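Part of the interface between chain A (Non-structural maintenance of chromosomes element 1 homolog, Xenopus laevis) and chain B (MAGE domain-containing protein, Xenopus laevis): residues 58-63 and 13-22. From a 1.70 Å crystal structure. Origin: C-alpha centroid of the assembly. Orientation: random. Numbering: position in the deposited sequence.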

ATOM      1  N   GLN A  58      14.565 -12.753  -2.916  1.00 18.52           N
ATOM      2  CA  GLN A  58      14.370 -13.775  -3.949  1.00 20.97           C
ATOM      3  C   GLN A  58      13.572 -14.986  -3.472  1.00 20.80           C
ATOM      4  O   GLN A  58      12.649 -15.401  -4.192  1.00 20.55           O
ATOM      5  CB  GLN A  58      15.731 -14.180  -4.536  1.00 20.84           C
ATOM      6  CG  GLN A  58      15.677 -15.448  -5.388  1.00 27.27           C
ATOM      7  CD  GLN A  58      15.906 -16.708  -4.555  1.00 36.88           C
ATOM      8  OE1 GLN A  58      16.915 -16.826  -3.852  1.00 45.31           O
ATOM      9  NE2 GLN A  58      14.965 -17.640  -4.615  1.00 37.79           N
ATOM     10  N   PRO A  59      13.830 -15.590  -2.305  1.00 19.65           N
ATOM     11  CA  PRO A  59      13.004 -16.744  -1.906  1.00 21.52           C
ATOM     12  C   PRO A  59      11.590 -16.374  -1.499  1.00 20.99           C
ATOM     13  O   PRO A  59      10.782 -17.283  -1.259  1.00 21.02           O
ATOM     14  CB  PRO A  59      13.782 -17.351  -0.730  1.00 24.45           C
ATOM     15  CG  PRO A  59      14.589 -16.248  -0.197  1.00 26.47           C
ATOM     16  CD  PRO A  59      14.951 -15.383  -1.361  1.00 22.51           C
ATOM     17  N   LEU A  60      11.266 -15.084  -1.394  1.00 14.98           N
ATOM     18  CA  LEU A  60       9.903 -14.646  -1.150  1.00 17.38           C
ATOM     19  C   LEU A  60       9.159 -14.350  -2.445  1.00 17.87           C
ATOM     20  O   LEU A  60       8.023 -13.866  -2.395  1.00 17.95           O
ATOM     21  CB  LEU A  60       9.898 -13.404  -0.247  1.00 15.25           C
ATOM     22  CG  LEU A  60      10.749 -13.498   1.024  1.00 16.22           C
ATOM     23  CD1 LEU A  60      10.641 -12.223   1.864  1.00 15.11           C
ATOM     24  CD2 LEU A  60      10.331 -14.715   1.848  1.00 18.76           C
ATOM     25  N   PHE A  61       9.783 -14.636  -3.592  1.00 16.39           N
ATOM     26  CA  PHE A  61       9.230 -14.344  -4.916  1.00 18.23           C
ATOM     27  C   PHE A  61       8.864 -12.872  -5.055  1.00 17.28           C
ATOM     28  O   PHE A  61       7.814 -12.515  -5.590  1.00 18.81           O
ATOM     29  CB  PHE A  61       8.029 -15.241  -5.210  1.00 20.02           C
ATOM     30  CG  PHE A  61       8.373 -16.699  -5.170  1.00 24.37           C
ATOM     31  CD1 PHE A  61       9.134 -17.266  -6.179  1.00 28.62           C
ATOM     32  CD2 PHE A  61       7.959 -17.492  -4.121  1.00 23.82           C
ATOM     33  CE1 PHE A  61       9.466 -18.612  -6.143  1.00 31.27           C
ATOM     34  CE2 PHE A  61       8.286 -18.843  -4.082  1.00 28.72           C
ATOM     35  CZ  PHE A  61       9.036 -19.398  -5.087  1.00 29.50           C
ATOM     36  N   MET A  62       9.747 -12.016  -4.545  1.00 15.58           N
ATOM     37  CA  MET A  62       9.660 -10.572  -4.663  1.00 15.88           C
ATOM     38  C   MET A  62      10.994 -10.072  -5.211  1.00 15.60           C
ATOM     39  O   MET A  62      12.041 -10.673  -4.958  1.00 15.97           O
ATOM     40  CB  MET A  62       9.372  -9.923  -3.289  1.00 17.16           C
ATOM     41  CG  MET A  62       8.099 -10.455  -2.622  1.00 19.35           C
ATOM     42  SD  MET A  62       8.013  -9.931  -0.892  1.00 20.12           S
ATOM     43  CE  MET A  62       8.105  -8.179  -1.117  1.00 15.93           C
ATOM     44  N   THR A  63      10.957  -8.992  -5.990  1.00 16.40           N
ATOM     45  CA  THR A  63      12.221  -8.408  -6.423  1.00 16.01           C
ATOM     46  C   THR A  63      12.029  -6.926  -6.696  1.00 18.28           C
ATOM     47  O   THR A  63      10.916  -6.459  -6.958  1.00 14.80           O
ATOM     48  CB  THR A  63      12.785  -9.135  -7.661  1.00 21.09           C
ATOM     49  OG1 THR A  63      14.181  -8.829  -7.795  1.00 23.19           O
ATOM     50  CG2 THR A  63      12.069  -8.716  -8.923  1.00 23.06           C
TER
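Chain B, residues 13-22: VGEVVQYLLI

A glycine in the middle of a helix lets a turn of a partner chain come within backbone range, and B:Gly14 is a clear example. The CA atoms of A:Leu60 and B:Gly14 lie 5.3 Å apart, the closest pair of CA atoms between the two stretches. A CB built on B:Gly14 would point toward chain A and stand a tight 3.0 Å from A:Pro59 O, whereas the glycine CA itself lies 4.3 Å from that oxygen and 4.0 Å from A:Leu60 CD2.

Chain B is helical throughout residues 13-22, held by regular i to i+4 backbone hydrogen bonds. Chain A presents a 3-10 turn, closed by A:Phe61 N to A:Gln58 O at 3.0 Å; A:Phe61 then adopts positive phi and psi before the strand begins at A:Met62. As chain A runs from A:Leu60 to A:Met62, its contacts advance along the helix from B:Gly14 to B:Leu21. A:Leu60 CD1 packs on B:Val17 CG1 at 3.8 Å, and A:Met62 SD meets B:Leu21 CD1 at 4.0 Å.

B:Gln18 adds a polar side chain to the contact: its CG packs 3.7 Å from A:Leu60 O, and its OE1 lies 3.6 Å from A:Phe61 CD2, at the ring edge. No direct hydrogen bond joins the stretches; instead, water 1 donates to A:Leu60 O (2.9 Å) and accepts a weak bond from B:Gln18 NE2 (3.1 Å).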

ATOM      1  N   VAL B  13       8.830 -21.796   4.957  1.00 14.51           N
ATOM      2  CA  VAL B  13       9.103 -20.527   5.627  1.00 15.98           C
ATOM      3  C   VAL B  13       8.777 -19.364   4.703  1.00 15.46           C
ATOM      4  O   VAL B  13       8.128 -18.393   5.104  1.00 15.24           O
ATOM      5  CB  VAL B  13      10.563 -20.462   6.110  1.00 15.13           C
ATOM      6  CG1 VAL B  13      10.905 -19.057   6.590  1.00 16.96           C
ATOM      7  CG2 VAL B  13      10.773 -21.473   7.256  1.00 17.61           C
ATOM      8  N   GLY B  14       9.239 -19.439   3.452  1.00 16.04           N
ATOM      9  CA  GLY B  14       8.928 -18.386   2.497  1.00 15.78           C
ATOM     10  C   GLY B  14       7.435 -18.216   2.280  1.00 15.64           C
ATOM     11  O   GLY B  14       6.938 -17.092   2.168  1.00 15.80           O
ATOM     12  N   GLU B  15       6.700 -19.329   2.222  1.00 13.67           N
ATOM     13  CA  GLU B  15       5.254 -19.244   2.048  1.00 12.92           C
ATOM     14  C   GLU B  15       4.592 -18.566   3.241  1.00 13.36           C
ATOM     15  O   GLU B  15       3.631 -17.803   3.080  1.00 15.03           O
ATOM     16  CB  GLU B  15       4.679 -20.648   1.820  1.00 17.06           C
ATOM     17  CG  GLU B  15       5.138 -21.230   0.497  1.00 21.10           C
ATOM     18  CD  GLU B  15       4.923 -22.733   0.356  1.00 29.31           C
ATOM     19  OE1 GLU B  15       4.441 -23.383   1.302  1.00 25.65           O
ATOM     20  OE2 GLU B  15       5.261 -23.269  -0.721  1.00 36.09           O
ATOM     21  N   VAL B  16       5.064 -18.858   4.454  1.00 12.29           N
ATOM     22  CA  VAL B  16       4.485 -18.210   5.627  1.00 12.69           C
ATOM     23  C   VAL B  16       4.739 -16.706   5.588  1.00 12.73           C
ATOM     24  O   VAL B  16       3.869 -15.907   5.951  1.00 13.15           O
ATOM     25  CB  VAL B  16       5.038 -18.841   6.918  1.00 11.01           C
ATOM     26  CG1 VAL B  16       4.632 -18.004   8.109  1.00 10.65           C
ATOM     27  CG2 VAL B  16       4.503 -20.282   7.058  1.00 13.87           C
ATOM     28  N   VAL B  17       5.950 -16.296   5.188  1.00 13.38           N
ATOM     29  CA  VAL B  17       6.238 -14.866   5.065  1.00 11.43           C
ATOM     30  C   VAL B  17       5.291 -14.230   4.058  1.00 12.92           C
ATOM     31  O   VAL B  17       4.705 -13.176   4.313  1.00 11.92           O
ATOM     32  CB  VAL B  17       7.710 -14.633   4.678  1.00 13.87           C
ATOM     33  CG1 VAL B  17       7.971 -13.145   4.387  1.00 13.85           C
ATOM     34  CG2 VAL B  17       8.631 -15.138   5.782  1.00 12.20           C
ATOM     35  N   GLN B  18       5.117 -14.875   2.903  1.00 12.97           N
ATOM     36  CA  GLN B  18       4.195 -14.335   1.902  1.00 13.88           C
ATOM     37  C   GLN B  18       2.793 -14.205   2.474  1.00 13.85           C
ATOM     38  O   GLN B  18       2.110 -13.198   2.251  1.00 14.34           O
ATOM     39  CB  GLN B  18       4.148 -15.231   0.669  1.00 15.69           C
ATOM     40  CG  GLN B  18       5.394 -15.266  -0.160  1.00 18.62           C
ATOM     41  CD  GLN B  18       5.189 -16.133  -1.382  1.00 24.68           C
ATOM     42  OE1 GLN B  18       5.568 -17.310  -1.392  1.00 28.70           O
ATOM     43  NE2 GLN B  18       4.553 -15.567  -2.419  1.00 22.77           N
ATOM     44  N   TYR B  19       2.343 -15.235   3.193  1.00 11.80           N
ATOM     45  CA  TYR B  19       1.005 -15.228   3.764  1.00 13.05           C
ATOM     46  C   TYR B  19       0.852 -14.100   4.773  1.00 11.64           C
ATOM     47  O   TYR B  19      -0.164 -13.396   4.780  1.00 13.05           O
ATOM     48  CB  TYR B  19       0.754 -16.592   4.417  1.00 14.22           C
ATOM     49  CG  TYR B  19      -0.592 -16.803   5.039  1.00 14.35           C
ATOM     50  CD1 TYR B  19      -1.666 -17.229   4.273  1.00 13.36           C
ATOM     51  CD2 TYR B  19      -0.782 -16.641   6.402  1.00 15.57           C
ATOM     52  CE1 TYR B  19      -2.889 -17.472   4.851  1.00 16.17           C
ATOM     53  CE2 TYR B  19      -2.006 -16.868   6.980  1.00 14.43           C
ATOM     54  CZ  TYR B  19      -3.056 -17.280   6.203  1.00 16.60           C
ATOM     55  OH  TYR B  19      -4.291 -17.515   6.770  1.00 19.04           O
ATOM     56  N   LEU B  20       1.861 -13.902   5.633  1.00 12.65           N
ATOM     57  CA  LEU B  20       1.773 -12.824   6.618  1.00 12.32           C
ATOM     58  C   LEU B  20       1.651 -11.455   5.945  1.00 12.91           C
ATOM     59  O   LEU B  20       0.838 -10.614   6.357  1.00 14.96           O
ATOM     60  CB  LEU B  20       2.997 -12.875   7.536  1.00 11.03           C
ATOM     61  CG  LEU B  20       2.904 -14.042   8.524  1.00 13.24           C
ATOM     62  CD1 LEU B  20       4.251 -14.265   9.182  1.00 14.52           C
ATOM     63  CD2 LEU B  20       1.837 -13.748   9.584  1.00 16.74           C
ATOM     64  N   LEU B  21       2.457 -11.209   4.912  1.00 12.92           N
ATOM     65  CA  LEU B  21       2.365  -9.938   4.198  1.00 11.78           C
ATOM     66  C   LEU B  21       0.993  -9.762   3.558  1.00 11.60           C
ATOM     67  O   LEU B  21       0.360  -8.703   3.685  1.00 14.54           O
ATOM     68  CB  LEU B  21       3.459  -9.866   3.132  1.00 12.40           C
ATOM     69  CG  LEU B  21       4.877  -9.824   3.675  1.00 14.75           C
ATOM     70  CD1 LEU B  21       5.861  -9.928   2.495  1.00 16.88           C
ATOM     71  CD2 LEU B  21       5.096  -8.521   4.446  1.00 13.27           C
ATOM     72  N   ILE B  22       0.505 -10.806   2.888  1.00 13.66           N
ATOM     73  CA  ILE B  22      -0.742 -10.667   2.144  1.00 13.84           C
ATOM     74  C   ILE B  22      -1.923 -10.536   3.094  1.00 14.42           C
ATOM     75  O   ILE B  22      -2.830  -9.723   2.873  1.00 14.53           O
ATOM     76  CB  ILE B  22      -0.893 -11.844   1.166  1.00 14.07           C
ATOM     77  CG1 ILE B  22       0.158 -11.666   0.057  1.00 18.87           C
ATOM     78  CG2 ILE B  22      -2.337 -11.911   0.652  1.00 18.12           C
ATOM     79  CD1 ILE B  22       0.431 -12.898  -0.778  1.00 21.58           C
TER
HETATM   80  O   HOH W   1       5.529 -12.793  -3.269  1.00 17.87           O